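Local structure of fucose-specific lectin (Aleuria aurantia, 6GKE) at residues G272-S277 and W290-G295. The protein binds L-fucose through five sites on a six-bladed beta-propeller, with strongest preference for the alpha-1,6-linked core fucose of glycoproteins. The protein carries 1 engineered substitution. Residues are numbered along the deposited sequence; the frame is centred on the assembly and turned at random.
With FUC (alpha-L-fucopyranose), chain G.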
loop_
_atom_site.group_PDB
_atom_site.type_symbol
_atom_site.label_atom_id
_atom_site.label_comp_id
_atom_site.label_asym_id
_atom_site.label_seq_id
_atom_site.Cartn_x
_atom_site.Cartn_y
_atom_site.Cartn_z
ATOM N N GLY A 272 15.572 9.484 -27.717
ATOM C CA GLY A 272 16.039 10.729 -28.284
ATOM C C GLY A 272 17.412 11.113 -27.755
ATOM O O GLY A 272 18.250 10.255 -27.501
ATOM N N ASN A 273 17.642 12.420 -27.614
ATOM C CA ASN A 273 18.966 12.930 -27.213
ATOM C C ASN A 273 18.792 14.267 -26.489
ATOM O O ASN A 273 19.222 15.298 -26.993
ATOM C CB ASN A 273 19.937 12.994 -28.403
ATOM C CG ASN A 273 19.284 13.464 -29.682
ATOM O OD1 ASN A 273 18.903 14.627 -29.800
ATOM N ND2 ASN A 273 19.141 12.565 -30.640
ATOM N N ILE A 274 18.208 14.266 -25.278
ATOM C CA ILE A 274 17.762 13.091 -24.543
ATOM C C ILE A 274 16.502 13.466 -23.759
ATOM O O ILE A 274 16.401 14.563 -23.214
ATOM C CB ILE A 274 18.865 12.556 -23.601
ATOM C CG1 ILE A 274 18.527 11.179 -23.023
ATOM C CG2 ILE A 274 19.187 13.553 -22.494
ATOM C CD1 ILE A 274 18.407 10.069 -24.045
ATOM N N ASP A 275 15.555 12.528 -23.715
ATOM C CA ASP A 275 14.368 12.596 -22.874
ATOM C C ASP A 275 14.469 11.470 -21.847
ATOM O O ASP A 275 14.785 10.341 -22.217
ATOM C CB ASP A 275 13.101 12.454 -23.711
ATOM C CG ASP A 275 12.998 13.495 -24.808
ATOM O OD1 ASP A 275 13.030 14.695 -24.478
ATOM O OD2 ASP A 275 12.905 13.098 -25.983
ATOM N N ILE A 276 14.239 11.795 -20.565
ATOM C CA ILE A 276 14.354 10.829 -19.469
ATOM C C ILE A 276 13.144 10.964 -18.548
ATOM O O ILE A 276 12.805 12.066 -18.128
ATOM C CB ILE A 276 15.647 11.016 -18.650
ATOM C CG1 ILE A 276 16.898 11.048 -19.531
ATOM C CG2 ILE A 276 15.742 9.937 -17.579
ATOM C CD1 ILE A 276 18.141 11.523 -18.814
ATOM N N SER A 277 12.543 9.820 -18.209
ATOM C CA SER A 277 11.545 9.723 -17.148
ATOM C C SER A 277 12.044 8.755 -16.076
ATOM O O SER A 277 12.529 7.683 -16.419
ATOM C CB SER A 277 10.220 9.236 -17.669
ATOM O OG SER A 277 9.684 10.137 -18.627
ATOM N N TRP A 290 9.825 11.815 -12.178
ATOM C CA TRP A 290 10.774 12.842 -12.468
ATOM C C TRP A 290 10.965 12.909 -13.984
ATOM O O TRP A 290 10.948 11.883 -14.665
ATOM C CB TRP A 290 12.107 12.540 -11.786
ATOM C CG TRP A 290 12.033 12.662 -10.301
ATOM C CD1 TRP A 290 11.823 11.663 -9.397
ATOM C CD2 TRP A 290 12.111 13.881 -9.550
ATOM N NE1 TRP A 290 11.797 12.174 -8.131
ATOM C CE2 TRP A 290 11.973 13.532 -8.192
ATOM C CE3 TRP A 290 12.322 15.221 -9.888
ATOM C CZ2 TRP A 290 12.016 14.485 -7.176
ATOM C CZ3 TRP A 290 12.366 16.160 -8.884
ATOM C CH2 TRP A 290 12.217 15.792 -7.547
ATOM N N GLN A 291 11.179 14.122 -14.490
ATOM C CA GLN A 291 11.439 14.343 -15.904
ATOM C C GLN A 291 12.640 15.273 -16.038
ATOM O O GLN A 291 12.770 16.228 -15.275
ATOM C CB GLN A 291 10.217 14.953 -16.593
ATOM C CG GLN A 291 9.830 16.314 -16.033
ATOM C CD GLN A 291 8.447 16.775 -16.417
ATOM O OE1 GLN A 291 7.734 16.133 -17.183
ATOM N NE2 GLN A 291 8.056 17.915 -15.871
ATOM N N TRP A 292 13.495 14.968 -17.020
ATOM C CA TRP A 292 14.609 15.803 -17.408
ATOM C C TRP A 292 14.269 16.540 -18.703
ATOM O O TRP A 292 13.956 15.894 -19.691
ATOM C CB TRP A 292 15.872 14.975 -17.645
ATOM C CG TRP A 292 16.892 15.808 -18.347
ATOM C CD1 TRP A 292 17.099 15.930 -19.692
ATOM C CD2 TRP A 292 17.771 16.750 -17.717
ATOM N NE1 TRP A 292 18.083 16.851 -19.935
ATOM C CE2 TRP A 292 18.516 17.368 -18.741
ATOM C CE3 TRP A 292 18.016 17.099 -16.387
ATOM C CZ2 TRP A 292 19.493 18.323 -18.467
ATOM C CZ3 TRP A 292 18.984 18.039 -16.118
ATOM C CH2 TRP A 292 19.709 18.642 -17.145
ATOM N N ILE A 293 14.379 17.867 -18.700
ATOM C CA ILE A 293 14.128 18.649 -19.894
ATOM C C ILE A 293 15.344 19.548 -20.137
ATOM O O ILE A 293 15.788 20.270 -19.236
ATOM C CB ILE A 293 12.798 19.422 -19.770
ATOM C CG1 ILE A 293 11.600 18.466 -19.797
ATOM C CG2 ILE A 293 12.675 20.489 -20.847
ATOM C CD1 ILE A 293 10.457 18.877 -18.899
ATOM N N SER A 294 15.881 19.470 -21.363
ATOM C CA SER A 294 17.036 20.253 -21.798
ATOM C C SER A 294 16.760 21.749 -21.605
ATOM O O SER A 294 15.840 22.292 -22.214
ATOM C CB SER A 294 17.378 19.950 -23.232
ATOM N N GLY A 295 17.557 22.386 -20.737
ATOM C CA GLY A 295 17.503 23.827 -20.488
ATOM C C GLY A 295 16.738 24.186 -19.220
ATOM O O GLY A 295 16.753 25.351 -18.805
HETATM C C1 FUC G . 23.487 15.717 -17.186
HETATM C C2 FUC G . 23.107 15.316 -15.768
HETATM C C3 FUC G . 21.589 15.383 -15.588
HETATM C C4 FUC G . 20.886 14.561 -16.675
HETATM C C5 FUC G . 21.351 15.060 -18.034
HETATM C C6 FUC G . 20.742 14.313 -19.213
HETATM O O1 FUC G . 23.204 17.107 -17.370
HETATM O O2 FUC G . 23.758 16.194 -14.844
HETATM O O3 FUC G . 21.248 14.957 -14.270
HETATM O O4 FUC G . 21.210 13.165 -16.595
HETATM O O5 FUC G . 22.768 14.932 -18.140
HETATM O O HOH W 1 14.655 16.487 -22.361
#
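The indole of W292, described here in one of its two modelled conformers, has I274 O close to its plane at one edge, 3.8 Å from CD1, while one of its faces carries the bound fucose. The sugar lies over the ring centre in a CH-pi arrangement, FUC C5 standing 3.7 Å above the plane, with C4 over the six-membered ring near CE3, C3 over the rim at CZ3 and the methyl C6 near NE1 and CE2. CG of W292 is anti to its backbone N (chi1 167°), and chi2 of -92° turns CD1 toward I274 O. The sugar methyl is also met by two methyls of the partner segment: the branch CG2 of I274 touches FUC C6 at 3.7 Å, and the terminal CD1 of I276 at 3.8 Å. Aromatic face and branched side chains thus form an apolar cradle for the deoxy end of the ligand. The pocket lies between adjacent blades of the propeller: the two segments belong to the hairpin 275-282/286-293 of one blade, R226 and E238 hydrogen-bond the sugar from its neighbour, and W298, edge-to-face with W292, adds a further bond through NE1. At the backbone end of the indole, W292 N donates to I276 O at 3.2 Å, nearly straight at hydrogen (165°), and CB of W292 rests 4.1 Å from CB of I276. Next along, S277 faces Q291 as a non-hydrogen-bonded pair, where S277 CA approaches W290 O at 3.3 Å in a CA-H...O contact. Toward the loop the backbones diverge, and a water hydrogen-bonded to I274 O (2.7 Å) and W292 O bridges them; the peptide bond preceding I274 is cis.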